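Local structure of putative phosphatase (Bacteroides thetaiotaomicron, 3KYA) at residues Lys195-Glu198 and Gly199-Asp202; Asp290-Val293 and Lys294-Pro297; Thr253-Ile257 and Asn258-Tyr262; Ile306-Pro309 and Ser310-Phe313; Phe326-Asn330 and Asn331-Met335. The protein is a putative phosphatase of unestablished activity that binds zinc ions and carries an IPT/TIG domain ahead of what is probably a beta-propeller. One frame throughout, in Å; residues are numbered along the deposited sequence. Where two conformers were deposited one is given.

Contact 1: Lys195-Glu198 and Gly199-Asp202; sequences KKIE and GYAD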
loop_
_atom_site.group_PDB
_atom_site.type_symbol
_atom_site.label_atom_id
_atom_site.label_comp_id
_atom_site.label_asym_id
_atom_site.label_seq_id
_atom_site.Cartn_x
_atom_site.Cartn_y
_atom_site.Cartn_z
ATOM N N LYS A 195 -29.610 -8.968 18.985
ATOM C CA LYS A 195 -29.585 -10.174 18.163
ATOM C C LYS A 195 -30.699 -11.045 18.747
ATOM O O LYS A 195 -31.055 -10.854 19.913
ATOM C CB LYS A 195 -28.270 -10.947 18.290
ATOM C CG LYS A 195 -27.012 -10.266 17.710
ATOM C CD LYS A 195 -27.110 -10.003 16.210
ATOM C CE LYS A 195 -27.299 -11.292 15.395
ATOM N NZ LYS A 195 -27.493 -11.009 13.951
ATOM N N LYS A 196 -31.241 -11.992 17.983
ATOM C CA LYS A 196 -32.286 -12.888 18.506
ATOM C C LYS A 196 -31.864 -13.507 19.833
ATOM O O LYS A 196 -30.711 -13.908 19.996
ATOM C CB LYS A 196 -32.621 -14.017 17.514
ATOM C CG LYS A 196 -33.557 -15.098 18.102
ATOM C CD LYS A 196 -34.184 -16.020 17.059
ATOM C CE LYS A 196 -33.220 -17.070 16.512
ATOM N NZ LYS A 196 -33.854 -17.813 15.381
ATOM N N ILE A 197 -32.797 -13.571 20.784
ATOM C CA ILE A 197 -32.553 -14.205 22.075
ATOM C C ILE A 197 -33.613 -15.291 22.192
ATOM O O ILE A 197 -34.807 -14.991 22.327
ATOM C CB ILE A 197 -32.633 -13.229 23.269
ATOM C CG1 ILE A 197 -31.613 -12.102 23.125
ATOM C CG2 ILE A 197 -32.367 -13.967 24.583
ATOM C CD1 ILE A 197 -31.783 -11.015 24.166
ATOM N N GLU A 198 -33.187 -16.545 22.053
ATOM C CA GLU A 198 -34.106 -17.681 22.134
ATOM C C GLU A 198 -34.943 -17.610 23.405
ATOM O O GLU A 198 -34.423 -17.377 24.492
ATOM C CB GLU A 198 -33.333 -19.004 22.014
ATOM C CG GLU A 198 -32.960 -19.337 20.542
ATOM C CD GLU A 198 -31.754 -20.256 20.380
ATOM O OE1 GLU A 198 -30.746 -20.031 21.080
ATOM O OE2 GLU A 198 -31.800 -21.171 19.520
ATOM N N GLY A 199 -36.254 -17.752 23.241
ATOM C CA GLY A 199 -37.205 -17.694 24.346
ATOM C C GLY A 199 -37.630 -16.306 24.798
ATOM O O GLY A 199 -38.576 -16.189 25.571
ATOM N N TYR A 200 -36.997 -15.249 24.276
ATOM C CA TYR A 200 -37.256 -13.890 24.772
ATOM C C TYR A 200 -37.439 -12.739 23.774
ATOM O O TYR A 200 -38.238 -11.838 24.038
ATOM C CB TYR A 200 -36.104 -13.491 25.720
ATOM C CG TYR A 200 -35.982 -14.378 26.941
ATOM C CD1 TYR A 200 -36.886 -14.275 27.988
ATOM C CD2 TYR A 200 -34.958 -15.311 27.051
ATOM C CE1 TYR A 200 -36.778 -15.085 29.120
ATOM C CE2 TYR A 200 -34.841 -16.127 28.178
ATOM C CZ TYR A 200 -35.754 -16.006 29.203
ATOM O OH TYR A 200 -35.644 -16.815 30.312
ATOM N N ALA A 201 -36.699 -12.733 22.663
ATOM C CA ALA A 201 -36.743 -11.602 21.735
ATOM C C ALA A 201 -36.315 -11.971 20.318
ATOM O O ALA A 201 -35.299 -12.627 20.119
ATOM C CB ALA A 201 -35.834 -10.470 22.265
ATOM N N ASP A 202 -37.102 -11.550 19.336
ATOM C CA ASP A 202 -36.753 -11.779 17.943
ATOM C C ASP A 202 -35.653 -10.823 17.510
ATOM O O ASP A 202 -35.398 -9.824 18.167
ATOM C CB ASP A 202 -37.981 -11.647 17.048
ATOM C CG ASP A 202 -38.827 -12.902 17.080
ATOM O OD1 ASP A 202 -38.318 -13.970 16.674
ATOM O OD2 ASP A 202 -39.969 -12.843 17.518
#
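Ile197 faces Tyr200 and Ala201 together, the pattern of a classic beta bulge, at the mouth of a tight turn between strands 188-193 and 206-211. The Ile197 carbonyl takes two backbone bonds: Tyr200 N reaches Ile197 O at 2.9 Å from above the carbonyl plane, while Ala201 N approaches Ile197 O at 3.0 Å within that plane, on a lone pair. Ile197 N in turn donates to Ala201 O at 2.8 Å, nearly straight at 172°. Glu198 and Gly199 form the corners of a type II turn, and the positive phi of Gly199 (82°) suits a residue without a beta carbon.

Among the side chains, the CG2 branch of Ile197 comes to the edge of the Tyr200 ring, with Ile197 CG2 3.8 Å from Tyr200 CD2. This CG2, anti to the backbone N (chi1 -59°), is the branch that reaches Tyr200. The short Ala201 methyl packs by Ile197 CB, a small group fitted to a buried place. Ile197 and Tyr200 also rest on helix 276-284, which explains two apolar groups in an otherwise exposed loop.

Lys195 forms a salt bridge with Glu203, and Lys196 N donates to Glu203 as well. Asp202 belongs with Glu205 to a zinc-binding site, and Glu205 accepts from Asp202 N, which helps to hold the two together. Where the chain returns past Lys196, a CA-H...O contact puts Lys196 CA 3.4 Å from Ala201 O.

Contact 2: Asp290-Val293 and Lys294-Pro297; sequences DPIV and KNNP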
loop_
_atom_site.group_PDB
_atom_site.type_symbol
_atom_site.label_atom_id
_atom_site.label_comp_id
_atom_site.label_asym_id
_atom_site.label_seq_id
_atom_site.Cartn_x
_atom_site.Cartn_y
_atom_site.Cartn_z
ATOM N N ASP A 290 -33.955 -3.476 38.067
ATOM C CA ASP A 290 -33.198 -2.390 38.693
ATOM C C ASP A 290 -32.064 -1.996 37.735
ATOM O O ASP A 290 -31.106 -2.763 37.567
ATOM C CB ASP A 290 -32.621 -2.808 40.050
ATOM C CG ASP A 290 -31.905 -1.665 40.772
ATOM O OD1 ASP A 290 -31.855 -0.530 40.251
ATOM O OD2 ASP A 290 -31.392 -1.898 41.890
ATOM N N PRO A 291 -32.161 -0.800 37.119
ATOM C CA PRO A 291 -31.138 -0.346 36.168
ATOM C C PRO A 291 -29.915 0.328 36.804
ATOM O O PRO A 291 -28.957 0.647 36.092
ATOM C CB PRO A 291 -31.901 0.677 35.334
ATOM C CG PRO A 291 -32.844 1.302 36.319
ATOM C CD PRO A 291 -33.226 0.206 37.277
ATOM N N ILE A 292 -29.945 0.552 38.121
ATOM C CA ILE A 292 -28.834 1.207 38.817
ATOM C C ILE A 292 -27.602 0.295 38.798
ATOM O O ILE A 292 -27.498 -0.649 39.574
ATOM C CB ILE A 292 -29.214 1.598 40.271
ATOM C CG1 ILE A 292 -30.419 2.548 40.286
ATOM C CG2 ILE A 292 -28.043 2.260 40.976
ATOM C CD1 ILE A 292 -30.218 3.824 39.492
ATOM N N VAL A 293 -26.673 0.589 37.890
ATOM C CA VAL A 293 -25.454 -0.195 37.702
ATOM C C VAL A 293 -24.644 -0.423 38.988
ATOM O O VAL A 293 -24.275 -1.556 39.299
ATOM C CB VAL A 293 -24.537 0.459 36.618
ATOM C CG1 VAL A 293 -23.169 -0.189 36.597
ATOM C CG2 VAL A 293 -25.194 0.372 35.226
ATOM N N LYS A 294 -24.397 0.644 39.735
ATOM C CA LYS A 294 -23.566 0.546 40.947
ATOM C C LYS A 294 -24.076 -0.463 41.991
ATOM O O LYS A 294 -23.278 -1.100 42.684
ATOM C CB LYS A 294 -23.392 1.929 41.583
ATOM C CG LYS A 294 -24.656 2.526 42.185
ATOM C CD LYS A 294 -24.382 3.897 42.781
ATOM C CE LYS A 294 -25.545 4.380 43.639
ATOM N NZ LYS A 294 -25.264 5.702 44.272
ATOM N N ASN A 295 -25.391 -0.626 42.097
ATOM C CA ASN A 295 -25.968 -1.547 43.080
ATOM C C ASN A 295 -26.045 -3.001 42.631
ATOM O O ASN A 295 -26.429 -3.866 43.418
ATOM C CB ASN A 295 -27.378 -1.079 43.471
ATOM C CG ASN A 295 -27.378 0.267 44.173
ATOM O OD1 ASN A 295 -26.338 0.758 44.619
ATOM N ND2 ASN A 295 -28.551 0.871 44.276
ATOM N N ASN A 296 -25.695 -3.279 41.378
ATOM C CA ASN A 296 -25.798 -4.630 40.841
ATOM C C ASN A 296 -24.561 -5.006 40.047
ATOM O O ASN A 296 -24.624 -5.146 38.822
ATOM C CB ASN A 296 -27.036 -4.729 39.956
ATOM C CG ASN A 296 -28.322 -4.469 40.712
ATOM O OD1 ASN A 296 -28.819 -5.336 41.420
ATOM N ND2 ASN A 296 -28.899 -3.288 40.512
ATOM N N PRO A 297 -23.423 -5.182 40.739
ATOM C CA PRO A 297 -22.166 -5.479 40.044
ATOM C C PRO A 297 -22.089 -6.828 39.346
ATOM O O PRO A 297 -21.270 -6.983 38.443
ATOM C CB PRO A 297 -21.103 -5.391 41.164
ATOM C CG PRO A 297 -21.855 -5.563 42.425
ATOM C CD PRO A 297 -23.228 -5.019 42.193
#
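Lys294 touches Ile292 through the first part of its chain: in the Ile292 conformer described, Lys294 CG lies 3.6 Å from Ile292 CG2, the two side chains running alongside each other. The extended lysine reaches out to Glu219, a residue of a zinc-binding site, which accepts a hydrogen bond from Lys294 NZ. An aliphatic chain with a charged end fits this place, where the base is apolar and the end meets acid.

Asn295 also lies beside Ile292, and Asn295 N makes a bent bond of 3.3 Å to Ile292 O. With the next bond, Asn296 N to Val293 O at 3.1 Å, this gives two overlapping beta turns. An Asx turn precedes them, Asp290 OD1 accepting from Ile292 N. The loop lies between helix 276-284 and strand 300-305; Pro291 and Val293 make backbone bonds with Ala245 of strand 240-246, and buried Val293 packs on Tyr246.

Asn296 ties these turns together through its amide. Its ND2 bonds to Asp290 OD2 at 3.2 Å and to Ile292 O at 3.1 Å. ND2 lies above the carboxylate plane, while Asp290 OD2 lies in the amide plane. Ile292 O takes Asn296 ND2 and Asn295 N on opposite faces. With CG beside its backbone N (chi1 -62°), Asn296 turns back over the loop.

Pro297 has no N-H to offer Val293 O, 4.0 Å from Pro297 N.

Contact 3: Thr253-Ile257 and Asn258-Tyr262; sequences TIHPI and NGELY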
loop_
_atom_site.group_PDB
_atom_site.type_symbol
_atom_site.label_atom_id
_atom_site.label_comp_id
_atom_site.label_asym_id
_atom_site.label_seq_id
_atom_site.Cartn_x
_atom_site.Cartn_y
_atom_site.Cartn_z
ATOM N N THR A 253 -22.994 -1.039 22.448
ATOM C CA THR A 253 -22.803 -1.914 21.285
ATOM C C THR A 253 -23.140 -3.366 21.610
ATOM O O THR A 253 -22.837 -3.840 22.715
ATOM C CB THR A 253 -21.335 -1.863 20.809
ATOM O OG1 THR A 253 -20.913 -0.494 20.703
ATOM C CG2 THR A 253 -21.163 -2.567 19.456
ATOM N N ILE A 254 -23.735 -4.067 20.639
ATOM C CA ILE A 254 -24.125 -5.470 20.766
ATOM C C ILE A 254 -23.088 -6.397 20.135
ATOM O O ILE A 254 -22.602 -6.121 19.020
ATOM C CB ILE A 254 -25.520 -5.713 20.101
ATOM C CG1 ILE A 254 -26.624 -5.071 20.942
ATOM C CG2 ILE A 254 -25.820 -7.197 19.942
ATOM C CD1 ILE A 254 -26.890 -5.769 22.294
ATOM N N HIS A 255 -22.733 -7.478 20.837
ATOM C CA HIS A 255 -21.795 -8.463 20.291
ATOM C C HIS A 255 -22.510 -9.198 19.148
ATOM O O HIS A 255 -23.575 -9.772 19.369
ATOM C CB HIS A 255 -21.317 -9.457 21.347
ATOM C CG HIS A 255 -20.139 -10.263 20.909
ATOM N ND1 HIS A 255 -20.261 -11.451 20.230
ATOM C CD2 HIS A 255 -18.805 -10.023 21.014
ATOM C CE1 HIS A 255 -19.057 -11.924 19.952
ATOM N NE2 HIS A 255 -18.154 -11.074 20.414
ATOM N N PRO A 256 -21.921 -9.197 17.940
ATOM C CA PRO A 256 -22.621 -9.750 16.767
ATOM C C PRO A 256 -22.836 -11.265 16.758
ATOM O O PRO A 256 -23.670 -11.740 15.984
ATOM C CB PRO A 256 -21.735 -9.315 15.590
ATOM C CG PRO A 256 -20.372 -9.160 16.188
ATOM C CD PRO A 256 -20.581 -8.682 17.591
ATOM N N ILE A 257 -22.132 -12.014 17.605
ATOM C CA ILE A 257 -22.326 -13.459 17.668
ATOM C C ILE A 257 -23.114 -13.901 18.901
ATOM O O ILE A 257 -24.072 -14.666 18.768
ATOM C CB ILE A 257 -20.989 -14.246 17.646
ATOM C CG1 ILE A 257 -20.094 -13.772 16.484
ATOM C CG2 ILE A 257 -21.261 -15.755 17.572
ATOM C CD1 ILE A 257 -20.721 -13.881 15.108
ATOM N N ASN A 258 -22.699 -13.443 20.084
ATOM C CA ASN A 258 -23.308 -13.874 21.350
ATOM C C ASN A 258 -24.427 -12.976 21.893
ATOM O O ASN A 258 -25.142 -13.374 22.815
ATOM C CB ASN A 258 -22.212 -14.128 22.401
ATOM C CG ASN A 258 -21.290 -15.278 22.012
ATOM O OD1 ASN A 258 -21.743 -16.291 21.481
ATOM N ND2 ASN A 258 -19.980 -15.126 22.269
ATOM N N GLY A 259 -24.526 -11.757 21.367
ATOM C CA GLY A 259 -25.620 -10.844 21.688
ATOM C C GLY A 259 -25.603 -10.004 22.949
ATOM O O GLY A 259 -26.536 -9.228 23.163
ATOM N N GLU A 260 -24.577 -10.135 23.798
ATOM C CA GLU A 260 -24.536 -9.327 25.013
ATOM C C GLU A 260 -24.271 -7.858 24.648
ATOM O O GLU A 260 -23.846 -7.549 23.528
ATOM C CB GLU A 260 -23.524 -9.875 26.045
ATOM C CG GLU A 260 -22.031 -9.697 25.723
ATOM C CD GLU A 260 -21.466 -10.719 24.750
ATOM O OE1 GLU A 260 -22.254 -11.434 24.079
ATOM O OE2 GLU A 260 -20.210 -10.809 24.671
ATOM N N LEU A 261 -24.531 -6.970 25.605
ATOM C CA LEU A 261 -24.396 -5.531 25.438
ATOM C C LEU A 261 -23.191 -4.943 26.182
ATOM O O LEU A 261 -23.011 -5.187 27.376
ATOM C CB LEU A 261 -25.655 -4.832 25.947
ATOM C CG LEU A 261 -25.725 -3.305 25.771
ATOM C CD1 LEU A 261 -25.797 -2.910 24.292
ATOM C CD2 LEU A 261 -26.901 -2.739 26.550
ATOM N N TYR A 262 -22.383 -4.166 25.464
ATOM C CA TYR A 262 -21.266 -3.445 26.049
ATOM C C TYR A 262 -21.557 -1.948 26.022
ATOM O O TYR A 262 -21.981 -1.412 24.991
ATOM C CB TYR A 262 -19.961 -3.784 25.319
ATOM C CG TYR A 262 -19.566 -5.231 25.521
ATOM C CD1 TYR A 262 -18.927 -5.648 26.692
ATOM C CD2 TYR A 262 -19.883 -6.197 24.571
ATOM C CE1 TYR A 262 -18.599 -6.977 26.887
ATOM C CE2 TYR A 262 -19.549 -7.521 24.755
ATOM C CZ TYR A 262 -18.916 -7.913 25.916
ATOM O OH TYR A 262 -18.608 -9.238 26.099
#
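His255 lies alongside the carboxylate of Glu260, ring and carboxylate planes 14° apart, with His255 CB 3.5 Å from Glu260 OE1. Its ND1 accepts from Asn258 N at 3.2 Å, almost straight at 177°, and its NE2 meets Gly321 O. A residue with one acceptor and one donor on the same ring therefore ties the turn to the loop between strands 313-317 and 323-328. Glu260 has chi1 72°, the crowded position between backbone N and carbonyl carbon, and a further bend brings the carboxylate round to the ring. Tyr262 OH donates to the anti lone pair of Glu260 OE2 at 2.7 Å, and Tyr339 bonds to the same oxygen; Glu260 OE1 is buried without a partner in the model.

This is the tip of a beta hairpin. Thr253 and Tyr262 are an antiparallel hydrogen-bonded pair, N and O of each bonded to the other. His255 N bonds to Glu260 O at 2.9 Å, and Gly259, at positive phi, gives its N-H to His255 O. Ile254 CD1 packs on Leu261 CD1 at 3.7 Å.

Ile254 and Leu261 lean on Ile208 of strand 206-211, while Thr253 and Tyr262 face strand 313-317 of the next sheet.

Contact 4: Ile306-Pro309 and Ser310-Phe313; sequences IADP and SWEF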
loop_
_atom_site.group_PDB
_atom_site.type_symbol
_atom_site.label_atom_id
_atom_site.label_comp_id
_atom_site.label_asym_id
_atom_site.label_seq_id
_atom_site.Cartn_x
_atom_site.Cartn_y
_atom_site.Cartn_z
ATOM N N ILE A 306 -10.441 1.422 30.473
ATOM C CA ILE A 306 -9.492 1.293 29.356
ATOM C C ILE A 306 -8.204 2.127 29.453
ATOM O O ILE A 306 -7.197 1.731 28.894
ATOM C CB ILE A 306 -10.178 1.517 27.964
ATOM C CG1 ILE A 306 -10.484 2.998 27.693
ATOM C CG2 ILE A 306 -11.436 0.628 27.861
ATOM C CD1 ILE A 306 -11.104 3.270 26.283
ATOM N N ALA A 307 -8.257 3.268 30.140
ATOM C CA ALA A 307 -7.122 4.176 30.274
ATOM C C ALA A 307 -7.273 5.060 31.518
ATOM O O ALA A 307 -7.436 4.547 32.622
ATOM C CB ALA A 307 -6.972 5.029 29.015
ATOM N N ASP A 308 -7.263 6.376 31.324
ATOM C CA ASP A 308 -7.378 7.342 32.417
ATOM C C ASP A 308 -8.784 7.919 32.517
ATOM O O ASP A 308 -9.626 7.637 31.667
ATOM C CB ASP A 308 -6.369 8.450 32.180
ATOM C CG ASP A 308 -4.974 7.938 32.207
ATOM O OD1 ASP A 308 -4.576 7.397 33.270
ATOM O OD2 ASP A 308 -4.290 8.082 31.172
ATOM N N PRO A 309 -9.053 8.705 33.572
ATOM C CA PRO A 309 -10.395 9.276 33.701
ATOM C C PRO A 309 -10.735 10.271 32.603
ATOM O O PRO A 309 -9.836 10.825 31.964
ATOM C CB PRO A 309 -10.337 9.998 35.056
ATOM C CG PRO A 309 -9.284 9.281 35.810
ATOM C CD PRO A 309 -8.260 8.903 34.798
ATOM N N SER A 310 -12.029 10.488 32.404
ATOM C CA SER A 310 -12.531 11.423 31.409
ATOM C C SER A 310 -12.146 10.963 29.998
ATOM O O SER A 310 -11.551 11.715 29.231
ATOM C CB SER A 310 -12.032 12.840 31.706
ATOM O OG SER A 310 -12.488 13.257 32.994
ATOM N N TRP A 311 -12.504 9.716 29.690
ATOM C CA TRP A 311 -12.153 9.078 28.431
ATOM C C TRP A 311 -13.445 8.851 27.645
ATOM O O TRP A 311 -14.288 8.046 28.049
ATOM C CB TRP A 311 -11.439 7.752 28.717
ATOM C CG TRP A 311 -10.090 7.642 28.024
ATOM C CD1 TRP A 311 -9.710 6.748 27.053
ATOM C CD2 TRP A 311 -8.949 8.483 28.257
ATOM N NE1 TRP A 311 -8.399 6.980 26.689
ATOM C CE2 TRP A 311 -7.922 8.048 27.398
ATOM C CE3 TRP A 311 -8.708 9.578 29.102
ATOM C CZ2 TRP A 311 -6.662 8.656 27.373
ATOM C CZ3 TRP A 311 -7.454 10.183 29.077
ATOM C CH2 TRP A 311 -6.450 9.718 28.222
ATOM N N GLU A 312 -13.611 9.593 26.555
ATOM C CA GLU A 312 -14.819 9.515 25.732
ATOM C C GLU A 312 -14.606 8.537 24.593
ATOM O O GLU A 312 -13.762 8.786 23.725
ATOM C CB GLU A 312 -15.145 10.892 25.168
ATOM C CG GLU A 312 -16.490 10.951 24.451
ATOM C CD GLU A 312 -16.749 12.271 23.768
ATOM O OE1 GLU A 312 -15.883 13.169 23.792
ATOM O OE2 GLU A 312 -17.845 12.417 23.197
ATOM N N PHE A 313 -15.380 7.451 24.551
ATOM C CA PHE A 313 -15.159 6.448 23.497
ATOM C C PHE A 313 -16.342 5.569 23.155
ATOM O O PHE A 313 -17.262 5.402 23.953
ATOM C CB PHE A 313 -13.966 5.530 23.867
ATOM C CG PHE A 313 -14.211 4.627 25.055
ATOM C CD1 PHE A 313 -13.952 5.067 26.354
ATOM C CD2 PHE A 313 -14.662 3.326 24.878
ATOM C CE1 PHE A 313 -14.164 4.230 27.449
ATOM C CE2 PHE A 313 -14.878 2.479 25.976
ATOM C CZ PHE A 313 -14.633 2.940 27.261
#
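From Ile306 to Phe313 the chain doubles back, its halves 144° apart in direction, with Trp311 packed inside the bend and Ser310 at left-handed backbone angles. This loop carries the chain from strand 300-305, the last of one four-stranded antiparallel sheet, to strand 313-317, the first of the next, as expected for a link between blades of what is probably a beta-propeller. Between the two halves the contact is aromatic packing; backbone bonds to neighbouring chain, such as Trp311 with Tyr266, hold the loop from outside.

Ala307 CB sits over the indole face, 3.6 Å from the centroid of the five-membered ring of Trp311, a CH-pi contact in which a small methyl lets the ring come close to the backbone. Asp308 N lies over the same face. The unstaggered chi1 of Trp311 suggests that its surroundings set the ring's tilt. Pro309 O approaches from the edge, 3.3 Å from Trp311 CE3. Asp308 runs beside the indole, its CB 3.7 Å from Trp311 CZ3, and its carboxylate reaches Tyr356.

Trp311 NE1, inside the fold, is satisfied by Tyr333 OH. Ile306, a branched apolar residue in a buried place, bridges both rings: CD1 meets the edge of Trp311, and the same Ile306 CD1 stands over the centre of the Phe313 ring, 3.4 Å from its centroid and 12° off the normal.

Contact 5: Phe326-Asn330 and Asn331-Met335; sequences FGVIN and NHYFM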
loop_
_atom_site.group_PDB
_atom_site.type_symbol
_atom_site.label_atom_id
_atom_site.label_comp_id
_atom_site.label_asym_id
_atom_site.label_seq_id
_atom_site.Cartn_x
_atom_site.Cartn_y
_atom_site.Cartn_z
ATOM N N PHE A 326 -11.691 0.295 20.195
ATOM C CA PHE A 326 -12.294 1.323 21.028
ATOM C C PHE A 326 -11.789 2.665 20.502
ATOM O O PHE A 326 -10.589 2.956 20.590
ATOM C CB PHE A 326 -11.941 1.179 22.520
ATOM C CG PHE A 326 -12.288 -0.158 23.129
ATOM C CD1 PHE A 326 -13.332 -0.926 22.646
ATOM C CD2 PHE A 326 -11.630 -0.598 24.252
ATOM C CE1 PHE A 326 -13.664 -2.143 23.244
ATOM C CE2 PHE A 326 -11.973 -1.814 24.853
ATOM C CZ PHE A 326 -12.983 -2.577 24.335
ATOM N N GLY A 327 -12.693 3.472 19.948
ATOM C CA GLY A 327 -12.334 4.775 19.397
ATOM C C GLY A 327 -12.426 5.858 20.454
ATOM O O GLY A 327 -13.534 6.222 20.869
ATOM N N VAL A 328 -11.272 6.369 20.884
ATOM C CA VAL A 328 -11.196 7.401 21.929
ATOM C C VAL A 328 -11.331 8.762 21.248
ATOM O O VAL A 328 -10.367 9.356 20.780
ATOM C CB VAL A 328 -9.911 7.268 22.783
ATOM C CG1 VAL A 328 -9.968 8.198 23.982
ATOM C CG2 VAL A 328 -9.740 5.834 23.271
ATOM N N ILE A 329 -12.584 9.207 21.156
ATOM C CA ILE A 329 -12.979 10.442 20.489
ATOM C C ILE A 329 -12.223 11.682 20.960
ATOM O O ILE A 329 -11.718 12.458 20.142
ATOM C CB ILE A 329 -14.507 10.687 20.719
ATOM C CG1 ILE A 329 -15.341 9.555 20.113
ATOM C CG2 ILE A 329 -14.945 12.042 20.154
ATOM C CD1 ILE A 329 -16.804 9.540 20.649
ATOM N N ASN A 330 -12.119 11.850 22.276
ATOM C CA ASN A 330 -11.499 13.052 22.829
ATOM C C ASN A 330 -9.974 13.007 22.999
ATOM O O ASN A 330 -9.375 14.028 23.322
ATOM C CB ASN A 330 -12.170 13.451 24.165
ATOM C CG ASN A 330 -11.915 12.462 25.305
ATOM O OD1 ASN A 330 -11.632 11.290 25.097
ATOM N ND2 ASN A 330 -12.074 12.944 26.534
ATOM N N ASN A 331 -9.348 11.855 22.761
ATOM C CA ASN A 331 -7.893 11.742 22.918
ATOM C C ASN A 331 -7.120 11.219 21.697
ATOM O O ASN A 331 -5.922 10.945 21.770
ATOM C CB ASN A 331 -7.578 11.002 24.223
ATOM C CG ASN A 331 -7.805 11.889 25.445
ATOM O OD1 ASN A 331 -7.165 12.940 25.588
ATOM N ND2 ASN A 331 -8.691 11.465 26.337
ATOM N N HIS A 332 -7.834 11.095 20.580
ATOM C CA HIS A 332 -7.260 10.898 19.248
ATOM C C HIS A 332 -6.522 9.595 18.930
ATOM O O HIS A 332 -5.526 9.599 18.216
ATOM C CB HIS A 332 -6.380 12.135 18.945
ATOM C CG HIS A 332 -6.981 13.411 19.449
ATOM N ND1 HIS A 332 -8.162 13.924 18.949
ATOM C CD2 HIS A 332 -6.601 14.244 20.448
ATOM C CE1 HIS A 332 -8.479 15.022 19.616
ATOM N NE2 HIS A 332 -7.545 15.241 20.528
ATOM N N TYR A 333 -7.060 8.474 19.406
ATOM C CA TYR A 333 -6.512 7.156 19.076
ATOM C C TYR A 333 -7.548 6.034 19.240
ATOM O O TYR A 333 -8.624 6.247 19.802
ATOM C CB TYR A 333 -5.238 6.849 19.907
ATOM C CG TYR A 333 -5.460 6.592 21.398
ATOM C CD1 TYR A 333 -5.876 7.606 22.249
ATOM C CD2 TYR A 333 -5.205 5.344 21.958
ATOM C CE1 TYR A 333 -6.068 7.372 23.619
ATOM C CE2 TYR A 333 -5.395 5.103 23.319
ATOM C CZ TYR A 333 -5.818 6.124 24.143
ATOM O OH TYR A 333 -6.005 5.888 25.492
ATOM N N PHE A 334 -7.212 4.860 18.704
ATOM C CA PHE A 334 -7.978 3.633 18.865
ATOM C C PHE A 334 -7.159 2.597 19.640
ATOM O O PHE A 334 -5.927 2.468 19.438
ATOM C CB PHE A 334 -8.360 2.961 17.510
ATOM C CG PHE A 334 -9.468 3.633 16.755
ATOM C CD1 PHE A 334 -9.198 4.662 15.872
ATOM C CD2 PHE A 334 -10.785 3.177 16.868
ATOM C CE1 PHE A 334 -10.235 5.288 15.172
ATOM C CE2 PHE A 334 -11.809 3.800 16.179
ATOM C CZ PHE A 334 -11.525 4.846 15.322
HETATM N N MSE A 335 -7.849 1.873 20.516
HETATM C CA MSE A 335 -7.299 0.736 21.222
HETATM C C MSE A 335 -7.948 -0.519 20.622
HETATM O O MSE A 335 -9.003 -0.437 19.975
HETATM C CB MSE A 335 -7.577 0.824 22.724
HETATM C CG MSE A 335 -7.038 2.084 23.397
HETATM SE SE MSE A 335 -7.281 2.071 25.322
HETATM C CE MSE A 335 -5.894 0.790 25.760
#
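Val328 lies beside Tyr333, both pointing the same way, and its CG2 sits over one face of the phenol ring, 4.2 Å from the Tyr333 centroid. The contact is CH-pi, set toward the rim of the ring rather than its centre. Tyr333 has CG between its backbone N and carbonyl carbon (chi1 70°), which swings the ring across to the valine. The other branch of Val328 turns toward the loop, CG1 lying 3.7 Å from Asn331 CB.

On the reverse side of the sheet Phe334 lies against Gly327, with Phe334 CD2 3.4 Å from Gly327 CA. Gly327 has no side chain, and the Phe334 ring rests directly on its backbone. Phe334 also meets Phe393 and Phe395 edge-to-face, in the neighbouring four-stranded sheet.

These residues form a beta hairpin of strands 323-328 and 333-340, in the middle of its sheet. Phe326 N bonds to Met335 O at 2.8 Å, Met335 N returns a bond to Phe326 O at 2.9 Å, and Val328 N reaches Tyr333 O at 2.9 Å. Phe326 and Met335, a selenomethionine, put their CB atoms side by side, and both rest on Pro349 of strand 345-352.

Asn330, Asn331 and His332 supply polar groups at the turn. The Asn330 and Asn331 side chains run the same way with amide planes 55° apart; Asn330 is fixed by Ser310 O and Glu312 N. His332, at positive phi, lays a ring face over Asn330 O, with His332 NE2 3.6 Å from that oxygen, while its ND1 bonds to Asn373 N.

Contacts 1 and 2 lie at the surface, 30 Å or more from the chain centre; their turns are held by backbone bonds and, in contact 2, by an asparagine amide, with zinc-site residues in or beside them. Contacts 3 and 4 are partly buried, and contact 5, about 17 Å from the centre, is the buried one. Contacts 3 and 5 are hairpins in successive sheets, contact 3 at an edge and contact 5 between the two inner strands. Contact 3 places a histidine and a glutamate beside apolar Ile254 and Leu261; contact 5 is mainly aromatic and aliphatic. Lys195 of contact 1 packs along the turn of contact 3. Probable hydrogen bonds to Tyr333 and Asn330 join contact 4 to contact 5.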